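Local coordinates for protein L-ribulose 3-epimerase (Methylomonas sp. DH-1, PDB 7CJ7) that catalyses the reversible epimerization of ketoses at the C3 position, with highest activity toward L-ribulose, using a manganese ion as cofactor, at residues M162-L166 with I191-G195; F227-F231 with F281-Y286. One frame throughout, in Å; residues are numbered along the deposited sequence.

Interaction 1 of 2, residues M162-L166 with I191-G195; sequences MNTGL and IEENG
A loop turning into helix 165-175 runs past the C-terminal end of helix 186-192, and the two backbones come nearest at Thr164 and Glu193, with CA atoms 6.0 Å apart. The chain enters through Met162. Asn163 (-118/-8, chi1 m) aims its CB toward the other segment: its carbonyl O lies 3.0 Å from Glu192 CB, and its amide carries a water that donates to both Asn163 OD1 (3.0 Å) and Glu192 OE1 (2.8 Å). An amide suits this place because it can serve both sides at once, ND2 being bound by the backbone oxygens of Val154 and Thr159. Glu192 (m, m) also forms salt bridges with Arg156 and with Arg265 of the second subunit, so the contact borders the dimer interface. Thr164 is extended (-129/155) and is the N-cap of the helix; in the p rotamer its OG1 accepts a hydrogen bond from Glu167 N, the classic threonine N-cap, while CG2 lies 3.8 Å from Glu192 O. These are linking segments of a TIM barrel, at the loop between strand 148-152 and its helix and at the end of the helix after strand 180-185. Gly165 opens the helix (-55/-39), and its N donates to Glu193 OE2 (2.8 Å, 161°). Glu193, the first residue to leave helical angles (-90/149), folds back through chi1 m and chi2 m and places OE2 on Gly165 N, one of the first amides of the helix, which has no preceding turn to pair with; Ser199 binds its OE1. Leu166, in the first turn, touches helix 198-203.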
# COMPACT_ATOMS: atom_id res chain seq x y z
N MET A 162 5.21 10.79 -7.23
CA MET A 162 4.11 10.53 -8.20
C MET A 162 3.49 9.16 -7.94
O MET A 162 4.22 8.15 -7.98
CB MET A 162 4.62 10.60 -9.65
CG MET A 162 6.05 10.17 -9.80
SD MET A 162 6.71 10.56 -11.44
CE MET A 162 6.45 8.96 -12.19
N ASN A 163 2.19 9.15 -7.69
CA ASN A 163 1.46 7.92 -7.28
C ASN A 163 0.41 7.56 -8.33
O ASN A 163 -0.14 6.46 -8.21
CB ASN A 163 0.81 8.08 -5.91
CG ASN A 163 1.77 8.46 -4.81
OD1 ASN A 163 1.46 9.31 -3.99
ND2 ASN A 163 2.93 7.81 -4.75
N THR A 164 0.15 8.41 -9.33
CA THR A 164 -0.77 8.07 -10.44
C THR A 164 -0.11 8.35 -11.79
O THR A 164 0.80 9.19 -11.85
CB THR A 164 -2.10 8.85 -10.39
OG1 THR A 164 -1.84 10.22 -10.70
CG2 THR A 164 -2.78 8.75 -9.05
N GLY A 165 -0.56 7.66 -12.83
CA GLY A 165 -0.08 7.90 -14.20
C GLY A 165 -0.26 9.35 -14.60
O GLY A 165 0.64 9.91 -15.23
N LEU A 166 -1.37 9.98 -14.21
CA LEU A 166 -1.64 11.40 -14.55
C LEU A 166 -0.57 12.30 -13.92
O LEU A 166 -0.09 13.22 -14.61
CB LEU A 166 -3.05 11.77 -14.08
CG LEU A 166 -4.18 10.92 -14.65
CD1 LEU A 166 -5.54 11.49 -14.27
CD2 LEU A 166 -4.05 10.78 -16.16
N ILE A 191 -4.04 0.32 -6.18
CA ILE A 191 -4.16 1.16 -4.96
C ILE A 191 -4.59 2.57 -5.37
O ILE A 191 -5.61 3.04 -4.84
CB ILE A 191 -2.85 1.13 -4.16
CG1 ILE A 191 -2.53 -0.29 -3.67
CG2 ILE A 191 -2.88 2.12 -3.01
CD1 ILE A 191 -1.09 -0.51 -3.25
N GLU A 192 -3.91 3.19 -6.33
CA GLU A 192 -3.89 4.68 -6.49
C GLU A 192 -4.83 5.18 -7.59
O GLU A 192 -5.28 6.32 -7.48
CB GLU A 192 -2.47 5.16 -6.74
CG GLU A 192 -1.48 4.84 -5.62
CD GLU A 192 -1.70 5.54 -4.29
OE1 GLU A 192 -2.53 6.48 -4.23
OE2 GLU A 192 -1.05 5.14 -3.31
N GLU A 193 -5.14 4.38 -8.62
CA GLU A 193 -5.78 4.88 -9.86
C GLU A 193 -7.32 4.83 -9.76
O GLU A 193 -7.88 3.93 -9.10
CB GLU A 193 -5.36 4.05 -11.08
CG GLU A 193 -3.87 4.08 -11.35
CD GLU A 193 -3.36 5.34 -12.03
OE1 GLU A 193 -4.18 6.05 -12.66
OE2 GLU A 193 -2.13 5.58 -11.95
N ASN A 194 -7.96 5.77 -10.45
CA ASN A 194 -9.43 5.80 -10.68
C ASN A 194 -9.76 4.80 -11.79
O ASN A 194 -10.01 5.24 -12.92
CB ASN A 194 -9.90 7.20 -11.05
CG ASN A 194 -10.18 8.09 -9.86
OD1 ASN A 194 -9.63 7.89 -8.78
ND2 ASN A 194 -11.05 9.06 -10.04
N GLY A 195 -9.73 3.50 -11.48
CA GLY A 195 -9.89 2.43 -12.49
C GLY A 195 -8.60 2.20 -13.25
O GLY A 195 -7.63 3.00 -13.09
O HOH W 1 -1.41 8.86 -3.29

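Interaction 2 of 2, residues F227-F231 with F281-Y286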
# COMPACT_ATOMS: atom_id res chain seq x y z
N PHE A 227 -7.64 -7.00 -14.39
CA PHE A 227 -6.77 -7.19 -15.58
C PHE A 227 -7.58 -7.01 -16.87
O PHE A 227 -6.99 -6.53 -17.85
CB PHE A 227 -6.07 -8.55 -15.53
CG PHE A 227 -4.95 -8.59 -14.53
CD1 PHE A 227 -3.82 -7.79 -14.71
CD2 PHE A 227 -5.02 -9.40 -13.41
CE1 PHE A 227 -2.79 -7.83 -13.79
CE2 PHE A 227 -3.98 -9.43 -12.50
CZ PHE A 227 -2.87 -8.64 -12.69
N ALA A 228 -8.87 -7.33 -16.87
CA ALA A 228 -9.72 -7.19 -18.07
C ALA A 228 -9.70 -5.73 -18.53
O ALA A 228 -9.51 -5.48 -19.74
CB ALA A 228 -11.13 -7.68 -17.80
N SER A 229 -9.88 -4.80 -17.59
CA SER A 229 -9.90 -3.34 -17.83
C SER A 229 -8.52 -2.88 -18.28
O SER A 229 -8.41 -2.12 -19.26
CB SER A 229 -10.37 -2.60 -16.61
OG SER A 229 -10.41 -1.22 -16.87
N PHE A 230 -7.47 -3.35 -17.61
CA PHE A 230 -6.09 -2.92 -17.90
C PHE A 230 -5.68 -3.36 -19.31
O PHE A 230 -5.17 -2.52 -20.07
CB PHE A 230 -5.12 -3.47 -16.87
CG PHE A 230 -3.71 -2.99 -17.11
CD1 PHE A 230 -3.40 -1.65 -16.97
CD2 PHE A 230 -2.73 -3.87 -17.54
CE1 PHE A 230 -2.11 -1.20 -17.20
CE2 PHE A 230 -1.44 -3.42 -17.77
CZ PHE A 230 -1.14 -2.08 -17.61
N PHE A 231 -5.86 -4.63 -19.66
CA PHE A 231 -5.42 -5.14 -20.99
C PHE A 231 -6.28 -4.52 -22.11
O PHE A 231 -5.75 -4.27 -23.21
CB PHE A 231 -5.38 -6.67 -21.01
CG PHE A 231 -4.23 -7.24 -20.23
CD1 PHE A 231 -2.92 -6.94 -20.59
CD2 PHE A 231 -4.44 -8.06 -19.14
CE1 PHE A 231 -1.85 -7.47 -19.88
CE2 PHE A 231 -3.37 -8.60 -18.44
CZ PHE A 231 -2.08 -8.31 -18.81
N PHE A 281 -1.16 -16.52 -18.45
CA PHE A 281 -2.21 -15.56 -18.02
C PHE A 281 -2.14 -14.30 -18.89
O PHE A 281 -3.16 -13.82 -19.40
CB PHE A 281 -2.05 -15.24 -16.54
CG PHE A 281 -3.12 -14.34 -15.97
CD1 PHE A 281 -3.03 -12.96 -16.11
CD2 PHE A 281 -4.21 -14.86 -15.31
CE1 PHE A 281 -4.02 -12.14 -15.61
CE2 PHE A 281 -5.20 -14.03 -14.79
CZ PHE A 281 -5.10 -12.67 -14.95
N ILE A 282 -0.94 -13.74 -19.05
CA ILE A 282 -0.72 -12.48 -19.81
C ILE A 282 -1.00 -12.72 -21.29
O ILE A 282 -1.75 -11.94 -21.89
CB ILE A 282 0.70 -11.95 -19.55
CG1 ILE A 282 0.87 -11.53 -18.09
CG2 ILE A 282 1.04 -10.82 -20.51
CD1 ILE A 282 2.31 -11.36 -17.67
N LYS A 283 -0.46 -13.78 -21.88
CA LYS A 283 -0.55 -13.98 -23.35
C LYS A 283 -2.01 -14.30 -23.72
O LYS A 283 -2.41 -13.99 -24.86
CB LYS A 283 0.44 -15.06 -23.79
CG LYS A 283 1.87 -14.57 -23.83
CD LYS A 283 2.80 -15.48 -24.57
CE LYS A 283 4.17 -14.86 -24.73
NZ LYS A 283 5.09 -15.74 -25.48
N GLN A 284 -2.79 -14.86 -22.81
CA GLN A 284 -4.21 -15.15 -23.08
C GLN A 284 -5.00 -13.84 -23.18
O GLN A 284 -6.07 -13.83 -23.83
CB GLN A 284 -4.78 -16.06 -22.00
CG GLN A 284 -6.22 -16.45 -22.25
CD GLN A 284 -6.79 -17.28 -21.12
OE1 GLN A 284 -7.94 -17.12 -20.73
NE2 GLN A 284 -5.96 -18.17 -20.58
N ARG A 285 -4.48 -12.75 -22.59
CA ARG A 285 -5.22 -11.47 -22.46
C ARG A 285 -4.61 -10.36 -23.32
O ARG A 285 -5.27 -9.32 -23.49
CB ARG A 285 -5.27 -11.04 -21.00
CG ARG A 285 -6.17 -11.92 -20.16
CD ARG A 285 -5.90 -11.85 -18.68
NE ARG A 285 -6.85 -12.69 -17.98
CZ ARG A 285 -6.76 -14.01 -17.87
NH1 ARG A 285 -7.70 -14.68 -17.24
NH2 ARG A 285 -5.74 -14.68 -18.39
N TYR A 286 -3.39 -10.54 -23.82
CA TYR A 286 -2.70 -9.49 -24.62
C TYR A 286 -1.79 -10.09 -25.69
O TYR A 286 -1.03 -11.02 -25.38
CB TYR A 286 -1.93 -8.53 -23.70
CG TYR A 286 -1.63 -7.23 -24.40
CD1 TYR A 286 -2.66 -6.35 -24.68
CD2 TYR A 286 -0.37 -6.94 -24.88
CE1 TYR A 286 -2.43 -5.18 -25.38
CE2 TYR A 286 -0.12 -5.76 -25.56
CZ TYR A 286 -1.15 -4.88 -25.82
OH TYR A 286 -0.93 -3.73 -26.51
O HOH W 2 -6.38 -6.86 -24.99
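Helix 227-231 and helix 281-285 cross at -56°, with 11.1 Å between their axes at closest approach, a wide separation that bulky side chains have to fill. The backbones draw together toward the C-terminal ends of the segments, where Phe231 CA and Tyr286 CA are 6.3 Å apart. Being four residues apart, Phe227 and Phe231 share a face of their helix, and both CB atoms point toward the partner. Phe281, in t, presents its edge to the face of Phe227 in an offset edge-to-face pair: the centroids are 5.2 Å apart, the planes meet at 74°, and Phe227 CD2 reaches Phe281 CZ at 3.6 Å. Phe231 is the most deeply covered residue. Its CD2 lies 3.6 Å from Arg285 CB, its CD1 lies 3.6 Å from Tyr286 CB, and its CZ approaches Ile282 CG2 more loosely at 4.4 Å. Arginine suits the margin, since its aliphatic base packs on the ring while its guanidinium turns back along its own helix, NH2 donating to Phe281 O (2.9 Å). A water links the backbones, donating to Arg285 O (3.1 Å) and, weakly, to Phe231 O (3.2 Å). Tyr286 is extended (-148/137); its hydroxyl is hydrogen-bonded to the backbone O of Tyr239. Phe227 and Phe231 also rest on Ile212 of strand 207-212, and Ile282 on Tyr9 of strand 8-12. The helices following strands 207-212 and 242-245, the last two of the (beta/alpha)8 barrel, thus pack as neighbours through an aromatic-rich seam.

In the fold
The two interactions come in series along the chain: interaction 1 closes at Gly195 before interaction 2 opens at Phe227. Both belong to the same eight-stranded parallel barrel, their centres 19 Å apart and their nearest atoms about 5 Å apart without touching. Helix 186-192 lies between them, since its end forms part of interaction 1 while Phe230 of interaction 2 packs on Thr186 and Met189. Interaction 1 is polar and lies on loops at the homodimer interface, so it ties barrel connections to the second subunit. Interaction 2 is largely apolar, is touched by no other chain of the assembly, and joins the last helix pair, 227-236 and 271-285, where the barrel closes beside strand 8-12.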